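Local coordinates for putative cytoplasmic protein (Salmonella typhimurium, PDB 2GK3) that is of unknown function but assembles into a hexamer and belongs to a family related to class I glutamine amidotransferases, at the interface of chains A and B. Sequence-based numbering; all coordinates share one arbitrary frame. Chains: chain A/B, putative cytoplasmic protein.

The interface of chains A and B. Residues chain A 21, 38, 62, 65-66; chain B 21, 38, 62.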
ATOM      1  N   HIS A  21      -2.537 -13.804  -1.223  1.00 38.12           N
ATOM      2  CA  HIS A  21      -2.358 -13.077   0.014  1.00 38.23           C
ATOM      3  C   HIS A  21      -2.990 -11.660  -0.074  1.00 37.61           C
ATOM      4  O   HIS A  21      -2.672 -10.907  -0.978  1.00 36.80           O
ATOM      5  CB  HIS A  21      -0.864 -13.044   0.377  1.00 38.46           C
ATOM      6  CG  HIS A  21      -0.537 -12.116   1.507  1.00 40.33           C
ATOM      7  ND1 HIS A  21      -0.397 -12.545   2.812  1.00 40.38           N
ATOM      8  CD2 HIS A  21      -0.354 -10.773   1.528  1.00 39.81           C
ATOM      9  CE1 HIS A  21      -0.124 -11.506   3.581  1.00 39.97           C
ATOM     10  NE2 HIS A  21      -0.098 -10.419   2.827  1.00 39.38           N
ATOM     11  N   TYR A  38      -3.419 -15.176   4.177  1.00 40.20           N
ATOM     12  CA  TYR A  38      -3.265 -16.036   3.026  1.00 40.82           C
ATOM     13  C   TYR A  38      -4.531 -16.891   2.958  1.00 42.31           C
ATOM     14  O   TYR A  38      -5.076 -17.268   4.001  1.00 43.23           O
ATOM     15  CB  TYR A  38      -2.035 -16.888   3.243  1.00 40.11           C
ATOM     16  CG  TYR A  38      -1.818 -17.969   2.242  1.00 39.50           C
ATOM     17  CD1 TYR A  38      -1.243 -17.691   1.005  1.00 37.60           C
ATOM     18  CD2 TYR A  38      -2.169 -19.286   2.534  1.00 38.97           C
ATOM     19  CE1 TYR A  38      -1.038 -18.687   0.090  1.00 37.51           C
ATOM     20  CE2 TYR A  38      -1.964 -20.294   1.616  1.00 37.46           C
ATOM     21  CZ  TYR A  38      -1.392 -19.986   0.399  1.00 37.96           C
ATOM     22  OH  TYR A  38      -1.175 -20.977  -0.513  1.00 39.51           O
ATOM     23  N   HIS A  62       2.549 -18.680  -5.091  1.00 39.93           N
ATOM     24  CA  HIS A  62       3.848 -18.291  -4.527  1.00 39.88           C
ATOM     25  C   HIS A  62       4.933 -19.361  -4.662  1.00 40.39           C
ATOM     26  O   HIS A  62       6.113 -19.027  -4.766  1.00 40.74           O
ATOM     27  CB  HIS A  62       3.728 -17.781  -3.083  1.00 39.53           C
ATOM     28  CG  HIS A  62       3.152 -18.769  -2.111  1.00 38.75           C
ATOM     29  ND1 HIS A  62       3.886 -19.805  -1.570  1.00 38.68           N
ATOM     30  CD2 HIS A  62       1.927 -18.839  -1.536  1.00 36.55           C
ATOM     31  CE1 HIS A  62       3.133 -20.483  -0.721  1.00 37.12           C
ATOM     32  NE2 HIS A  62       1.938 -19.920  -0.686  1.00 35.84           N
ATOM     33  N   GLN A  65       6.746 -19.256  -7.976  1.00 41.45           N
ATOM     34  CA  GLN A  65       7.832 -18.266  -8.030  1.00 42.35           C
ATOM     35  C   GLN A  65       9.136 -18.807  -7.449  1.00 43.01           C
ATOM     36  O   GLN A  65      10.210 -18.410  -7.869  1.00 43.05           O
ATOM     37  CB  GLN A  65       7.460 -16.990  -7.291  1.00 42.14           C
ATOM     38  CG  GLN A  65       6.069 -16.440  -7.559  1.00 42.16           C
ATOM     39  CD  GLN A  65       5.773 -15.236  -6.684  1.00 42.22           C
ATOM     40  OE1 GLN A  65       5.288 -15.385  -5.561  1.00 43.53           O
ATOM     41  NE2 GLN A  65       6.085 -14.031  -7.187  1.00 40.55           N
ATOM     42  N   ILE A  66       9.014 -19.718  -6.482  1.00 44.44           N
ATOM     43  CA  ILE A  66      10.149 -20.326  -5.772  1.00 45.69           C
ATOM     44  C   ILE A  66      10.645 -21.617  -6.435  1.00 46.28           C
ATOM     45  O   ILE A  66      11.840 -21.774  -6.662  1.00 46.80           O
ATOM     46  CB  ILE A  66       9.773 -20.672  -4.298  1.00 45.61           C
ATOM     47  CG1 ILE A  66       9.290 -19.439  -3.530  1.00 46.33           C
ATOM     48  CG2 ILE A  66      10.946 -21.336  -3.571  1.00 46.65           C
ATOM     49  CD1 ILE A  66       8.232 -19.775  -2.456  1.00 47.43           C
TER
ATOM     50  N   HIS B  21       5.027 -12.669   3.126  0.50 34.15           N
ATOM     51  CA  HIS B  21       4.570 -12.306   1.794  0.50 33.54           C
ATOM     52  C   HIS B  21       4.897 -10.814   1.596  0.50 33.75           C
ATOM     53  O   HIS B  21       4.336  -9.955   2.292  0.50 34.03           O
ATOM     54  CB  HIS B  21       3.047 -12.559   1.655  0.50 33.16           C
ATOM     55  CG  HIS B  21       2.633 -14.009   1.741  0.50 32.02           C
ATOM     56  ND1 HIS B  21       2.031 -14.679   0.691  0.50 31.72           N
ATOM     57  CD2 HIS B  21       2.700 -14.901   2.756  0.50 29.67           C
ATOM     58  CE1 HIS B  21       1.770 -15.922   1.050  0.50 28.71           C
ATOM     59  NE2 HIS B  21       2.165 -16.083   2.298  0.50 28.62           N
ATOM     60  N   TYR B  38       6.608 -14.383  -2.049  1.00 37.90           N
ATOM     61  CA  TYR B  38       6.640 -15.153  -0.811  1.00 38.16           C
ATOM     62  C   TYR B  38       8.060 -15.666  -0.561  1.00 39.25           C
ATOM     63  O   TYR B  38       8.822 -15.920  -1.509  1.00 40.06           O
ATOM     64  CB  TYR B  38       5.641 -16.294  -0.847  1.00 37.25           C
ATOM     65  CG  TYR B  38       5.731 -17.252   0.319  1.00 37.60           C
ATOM     66  CD1 TYR B  38       5.029 -17.009   1.496  1.00 36.35           C
ATOM     67  CD2 TYR B  38       6.507 -18.423   0.240  1.00 35.93           C
ATOM     68  CE1 TYR B  38       5.093 -17.892   2.555  1.00 35.16           C
ATOM     69  CE2 TYR B  38       6.591 -19.303   1.303  1.00 33.38           C
ATOM     70  CZ  TYR B  38       5.881 -19.031   2.455  1.00 35.50           C
ATOM     71  OH  TYR B  38       5.930 -19.904   3.517  1.00 35.94           O
ATOM     72  N   HIS B  62       1.322 -18.071   7.879  1.00 38.04           N
ATOM     73  CA  HIS B  62      -0.029 -18.188   7.331  1.00 38.56           C
ATOM     74  C   HIS B  62      -0.718 -19.475   7.748  1.00 38.64           C
ATOM     75  O   HIS B  62      -1.946 -19.494   7.865  1.00 39.12           O
ATOM     76  CB  HIS B  62      -0.076 -17.975   5.809  1.00 39.22           C
ATOM     77  CG  HIS B  62       0.811 -18.894   5.019  1.00 39.99           C
ATOM     78  ND1 HIS B  62       0.532 -20.233   4.837  1.00 40.95           N
ATOM     79  CD2 HIS B  62       1.950 -18.653   4.330  1.00 40.21           C
ATOM     80  CE1 HIS B  62       1.475 -20.783   4.093  1.00 40.53           C
ATOM     81  NE2 HIS B  62       2.345 -19.843   3.769  1.00 41.81           N
TER
HETATM   82  O   HOH W   1       7.609 -16.707  -4.152  1.00 37.02           O
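A:His21 and B:His21 stack face to face, and the B:His21 ring forms the middle of an aromatic cluster. The two rings are nearly parallel, 14° apart, but slipped. CB of B:His21 therefore sits over the middle of the A:His21 ring, 3.6 Å from CG of A:His21. The two copies break the two-fold symmetry here. CG of A:His21 is anti to the backbone N (chi1 170°), whereas CG of B:His21 is anti to the carbonyl carbon (chi1 -65°). The second setting carries the B:His21 ring in among its neighbours from chain A. Its CE1 lies 3.5 Å from CD1 of A:Tyr38. It also meets the A:His62 ring edge to face.

Two tyrosine-histidine pairs flank the B:His21 ring and follow the two-fold only approximately. CB of A:His62 packs 3.3 Å from CB of B:Tyr38, and the imidazole lies over the middle of the phenol ring. In the twin, CB of A:Tyr38 is 3.4 Å from CB of B:His62, and these two side chains run alongside each other in the same direction. Here the imidazole is displaced toward the rim of the phenol ring. A:Ile66 closes the outer side of B:Tyr38. Its CD1 reaches the ring edge in plane, 3.5 Å from CD2 of B:Tyr38.

At the rim, water 1 bridges the chains. It bonds the backbone O of A:His62 at 2.8 Å and the backbone O of B:Tyr38 at 3.0 Å. A long bond from the B:Tyr38 backbone N and a weak one to the A:Gln65 side-chain amide oxygen add to it.

Each chain supplies strands 19-28 and 31-40 together with the short helix that starts at residue 61. The helix of one chain packs against the strands of the other about the two-fold axis, within the hexamer.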